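Side-chain contacts in lipoprotein (Colwellia psychrerythraea, PDB 3O0Y), which is a putative lipoprotein of unknown molecular function, built mostly of helices, whose family belongs to a clan of metallopeptidase-like proteins: residues 196-199 and 200-203; 541-544 and 545-548. All coordinates share one frame; numbering follows the deposited sequence.

Contact 1: residues 196-199 and 200-203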
loop_
_atom_site.group_PDB
_atom_site.type_symbol
_atom_site.label_atom_id
_atom_site.label_comp_id
_atom_site.label_asym_id
_atom_site.label_seq_id
_atom_site.Cartn_x
_atom_site.Cartn_y
_atom_site.Cartn_z
ATOM N N SER A 196 -18.829 -7.138 -6.965
ATOM C CA SER A 196 -19.817 -7.774 -6.156
ATOM C C SER A 196 -20.721 -6.740 -5.497
ATOM O O SER A 196 -20.377 -5.549 -5.366
ATOM C CB SER A 196 -19.245 -8.662 -5.092
ATOM O OG SER A 196 -18.694 -7.838 -4.056
ATOM N N LYS A 197 -21.916 -7.205 -5.109
ATOM C CA LYS A 197 -22.872 -6.329 -4.407
ATOM C C LYS A 197 -22.267 -5.697 -3.170
ATOM O O LYS A 197 -22.385 -4.505 -2.963
ATOM C CB LYS A 197 -24.140 -7.102 -4.024
ATOM C CG LYS A 197 -25.030 -7.457 -5.239
ATOM C CD LYS A 197 -26.349 -8.186 -4.854
ATOM C CE LYS A 197 -27.106 -8.769 -6.075
ATOM N NZ LYS A 197 -27.506 -7.732 -7.137
ATOM N N VAL A 198 -21.548 -6.495 -2.389
ATOM C CA VAL A 198 -20.881 -6.035 -1.182
ATOM C C VAL A 198 -19.887 -4.889 -1.483
ATOM O O VAL A 198 -19.814 -3.888 -0.718
ATOM C CB VAL A 198 -20.277 -7.233 -0.422
ATOM C CG1 VAL A 198 -19.207 -6.768 0.621
ATOM C CG2 VAL A 198 -21.348 -8.057 0.315
ATOM N N THR A 199 -19.095 -5.056 -2.529
ATOM C CA THR A 199 -18.075 -4.059 -2.888
ATOM C C THR A 199 -18.758 -2.787 -3.356
ATOM O O THR A 199 -18.424 -1.706 -2.893
ATOM C CB THR A 199 -17.137 -4.556 -3.988
ATOM O OG1 THR A 199 -16.480 -5.740 -3.514
ATOM C CG2 THR A 199 -16.093 -3.473 -4.411
ATOM N N LEU A 200 -19.752 -2.919 -4.227
ATOM C CA LEU A 200 -20.502 -1.780 -4.679
ATOM C C LEU A 200 -21.260 -1.052 -3.553
ATOM O O LEU A 200 -21.320 0.181 -3.543
ATOM C CB LEU A 200 -21.410 -2.186 -5.839
ATOM C CG LEU A 200 -21.853 -1.146 -6.848
ATOM C CD1 LEU A 200 -20.707 -0.306 -7.437
ATOM C CD2 LEU A 200 -22.600 -1.871 -7.959
ATOM N N GLN A 201 -21.852 -1.797 -2.622
ATOM C CA GLN A 201 -22.573 -1.215 -1.507
ATOM C C GLN A 201 -21.598 -0.450 -0.635
ATOM O O GLN A 201 -21.944 0.597 -0.092
ATOM C CB GLN A 201 -23.254 -2.294 -0.666
ATOM C CG GLN A 201 -24.430 -2.974 -1.367
ATOM C CD GLN A 201 -24.978 -4.192 -0.633
ATOM O OE1 GLN A 201 -24.226 -5.016 -0.064
ATOM N NE2 GLN A 201 -26.310 -4.337 -0.682
ATOM N N GLY A 202 -20.375 -0.981 -0.464
ATOM C CA GLY A 202 -19.407 -0.283 0.349
ATOM C C GLY A 202 -18.947 1.020 -0.327
ATOM O O GLY A 202 -18.819 2.081 0.346
ATOM N N ALA A 203 -18.804 0.982 -1.667
ATOM C CA ALA A 203 -18.485 2.205 -2.447
ATOM C C ALA A 203 -19.614 3.259 -2.287
ATOM O O ALA A 203 -19.369 4.453 -2.082
ATOM C CB ALA A 203 -18.279 1.907 -3.872
#

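Contact 2: residues 541-544 and 545-548. With SO4 (sulfate ion), chain D.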
loop_
_atom_site.group_PDB
_atom_site.type_symbol
_atom_site.label_atom_id
_atom_site.label_comp_id
_atom_site.label_asym_id
_atom_site.label_seq_id
_atom_site.Cartn_x
_atom_site.Cartn_y
_atom_site.Cartn_z
ATOM N N ALA A 541 -13.693 -5.841 7.482
ATOM C CA ALA A 541 -13.021 -4.893 6.592
ATOM C C ALA A 541 -11.891 -5.548 5.791
ATOM O O ALA A 541 -11.695 -5.216 4.613
ATOM C CB ALA A 541 -12.519 -3.693 7.370
ATOM N N GLU A 542 -11.142 -6.468 6.409
ATOM C CA GLU A 542 -10.104 -7.164 5.707
ATOM C C GLU A 542 -10.642 -8.025 4.575
ATOM O O GLU A 542 -10.150 -7.984 3.418
ATOM C CB GLU A 542 -9.308 -8.031 6.665
ATOM C CG GLU A 542 -8.553 -7.277 7.705
ATOM C CD GLU A 542 -7.345 -6.592 7.183
ATOM O OE1 GLU A 542 -6.626 -7.130 6.280
ATOM O OE2 GLU A 542 -7.139 -5.484 7.677
ATOM N N ILE A 543 -11.619 -8.866 4.885
ATOM C CA ILE A 543 -12.170 -9.752 3.840
ATOM C C ILE A 543 -12.742 -8.909 2.666
ATOM O O ILE A 543 -12.470 -9.189 1.499
ATOM C CB ILE A 543 -13.273 -10.717 4.416
ATOM C CG1 ILE A 543 -12.643 -11.674 5.424
ATOM C CG2 ILE A 543 -14.079 -11.431 3.222
ATOM C CD1 ILE A 543 -11.343 -12.390 4.987
ATOM N N GLU A 544 -13.428 -7.799 2.953
ATOM C CA GLU A 544 -13.921 -6.942 1.868
ATOM C C GLU A 544 -12.804 -6.247 1.070
ATOM O O GLU A 544 -12.897 -6.045 -0.117
ATOM C CB GLU A 544 -14.974 -5.943 2.361
ATOM C CG GLU A 544 -16.230 -6.737 2.943
ATOM C CD GLU A 544 -17.359 -5.894 3.460
ATOM O OE1 GLU A 544 -17.296 -4.650 3.290
ATOM O OE2 GLU A 544 -18.370 -6.477 3.934
ATOM N N ARG A 545 -11.719 -5.905 1.740
ATOM C CA ARG A 545 -10.513 -5.415 1.083
ATOM C C ARG A 545 -10.007 -6.495 0.095
ATOM O O ARG A 545 -9.690 -6.164 -1.052
ATOM C CB ARG A 545 -9.418 -5.111 2.135
ATOM C CG ARG A 545 -8.015 -5.091 1.615
ATOM C CD ARG A 545 -7.027 -4.836 2.764
ATOM N NE ARG A 545 -5.688 -5.222 2.402
ATOM C CZ ARG A 545 -4.647 -4.988 3.175
ATOM N NH1 ARG A 545 -3.466 -5.398 2.803
ATOM N NH2 ARG A 545 -4.830 -4.369 4.337
ATOM N N TYR A 546 -9.906 -7.735 0.541
ATOM C CA TYR A 546 -9.307 -8.815 -0.298
ATOM C C TYR A 546 -10.150 -9.023 -1.526
ATOM O O TYR A 546 -9.661 -9.293 -2.648
ATOM C CB TYR A 546 -9.130 -10.127 0.450
ATOM C CG TYR A 546 -8.332 -9.985 1.739
ATOM C CD1 TYR A 546 -7.434 -8.970 1.945
ATOM C CD2 TYR A 546 -8.563 -10.845 2.768
ATOM C CE1 TYR A 546 -6.780 -8.869 3.172
ATOM C CE2 TYR A 546 -7.899 -10.736 3.994
ATOM C CZ TYR A 546 -7.059 -9.753 4.183
ATOM O OH TYR A 546 -6.459 -9.682 5.465
ATOM N N MET A 547 -11.447 -8.861 -1.328
ATOM C CA MET A 547 -12.428 -8.999 -2.437
ATOM C C MET A 547 -12.206 -7.904 -3.503
ATOM O O MET A 547 -12.319 -8.174 -4.672
ATOM C CB MET A 547 -13.873 -8.951 -1.937
ATOM C CG MET A 547 -14.361 -10.168 -1.123
ATOM S SD MET A 547 -15.933 -9.941 -0.155
ATOM C CE MET A 547 -17.003 -9.345 -1.540
ATOM N N ALA A 548 -11.831 -6.697 -3.095
ATOM C CA ALA A 548 -11.591 -5.544 -4.004
ATOM C C ALA A 548 -10.207 -5.573 -4.600
ATOM O O ALA A 548 -9.986 -4.966 -5.646
ATOM C CB ALA A 548 -11.768 -4.189 -3.222
HETATM S S SO4 D . -1.152 -4.220 6.110
HETATM O O1 SO4 D . -0.502 -5.472 6.584
HETATM O O2 SO4 D . -0.983 -3.223 7.115
HETATM O O3 SO4 D . -0.507 -3.668 4.894
HETATM O O4 SO4 D . -2.502 -4.481 5.685
HETATM O O HOH W 1 -6.938 -3.472 6.051
#

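Contact 1: residues 196-199 and 200-203
The side-chain amide of Gln-201 has the preceding helical turn on one side of its plane: Lys-197 O lies 3.5 Å from Gln-201 CD, well out of that plane, and Val-198 CG2 lies past the OE1 edge of the amide, nearer its plane. Gln-201 OE1 ends 3.7 Å from Val-198 CA. Gln-201 OE1 also stands 3.5 Å from Lys-197 O, but both atoms are acceptors and no bond joins them. With Gln-201 CG anti to its carbonyl carbon (chi1 -70°), the side chain runs back along the helix, and CG comes within 3.0 Å of Lys-197 O. Lys-197 O also receives the backbone bond from Gln-201 N at 2.8 Å, so the backbone N-H and the methylene crowd around one carbonyl.

This is the first turn of helix 197-210, with Ser-196 at the N-cap. Ser-196 O accepts from Leu-200 N at 2.9 Å and an almost straight 176°. The following bonds are less straight, Gly-202 N reaching Val-198 O at 3.0 Å with an N-H...O angle of 149°. Leu-200 CB lies beside Ser-196 O, and the rest of its side chain turns away toward Ser-265 and Leu-268 of helix 236-268. The long Lys-197 chain likewise leads off, placing NZ on the carbonyls of Leu-269 and Ala-272. Ala-203 CB sits 3.7 Å from Thr-199 O.

Contact 2: residues 541-544 and 545-548
Glu-542 OE1 is gripped from several sides: Tyr-546 OH donates a weak hydrogen bond at 2.7 Å, Arg-507 makes a salt bridge to it, and Arg-545 NH2 stands 3.8 Å away over a guanidinium face, a long bridge of charges only. The Arg-545 and Tyr-546 contacts are the i to i+3 and i to i+4 pairs of the last turns of helix 536-548; Arg-507 comes from helix 491-515. The bend of Glu-542 at chi2 (-74°) brings its carboxylate back to the phenol, the two planes 65° apart. Beneath the ring, Glu-542 O lies 3.1 Å from the plane, over its centre, while also accepting from Tyr-546 N. A phenylalanine in place of Tyr-546 would probably leave Glu-542 OE1 and Arg-507 NE each without the hydroxyl they share. Water 1 donates to Glu-542 OE2 and accepts from Arg-545 NH2 at 2.9 Å, joining the two charges at the guanidinium edge. At that edge also sits a sulfate, probably from the crystallisation liquor: its O4 takes a bond from Arg-545 NH2 (2.7 Å, 156°), and Arg-504, Arg-507 and Tyr-556 also hydrogen-bond to the ion. On the apolar side, Ile-543 CD1 touches Tyr-546 CD2 at 3.9 Å.

How the contacts relate
From the N terminus, contact 1 comes first, in the opening turn of helix 197-210, and contact 2 follows more than 300 residues later, in the closing turns of helix 536-548. Each is local to one helix, so neither closes a loop, and in series they neither nest nor cross. Folding nonetheless places their centres about 11 Å apart, and they meet directly: Met-547 CE packs 3.4 Å from Ser-196 OG, and Val-198 CG1 lies 3.4 Å from Glu-544 OE2, whose charge is paired with Arg-521. Gln-140 of a loop touches both, through Thr-199 and Ala-548. The start of one helix is thus joined to the end of the other.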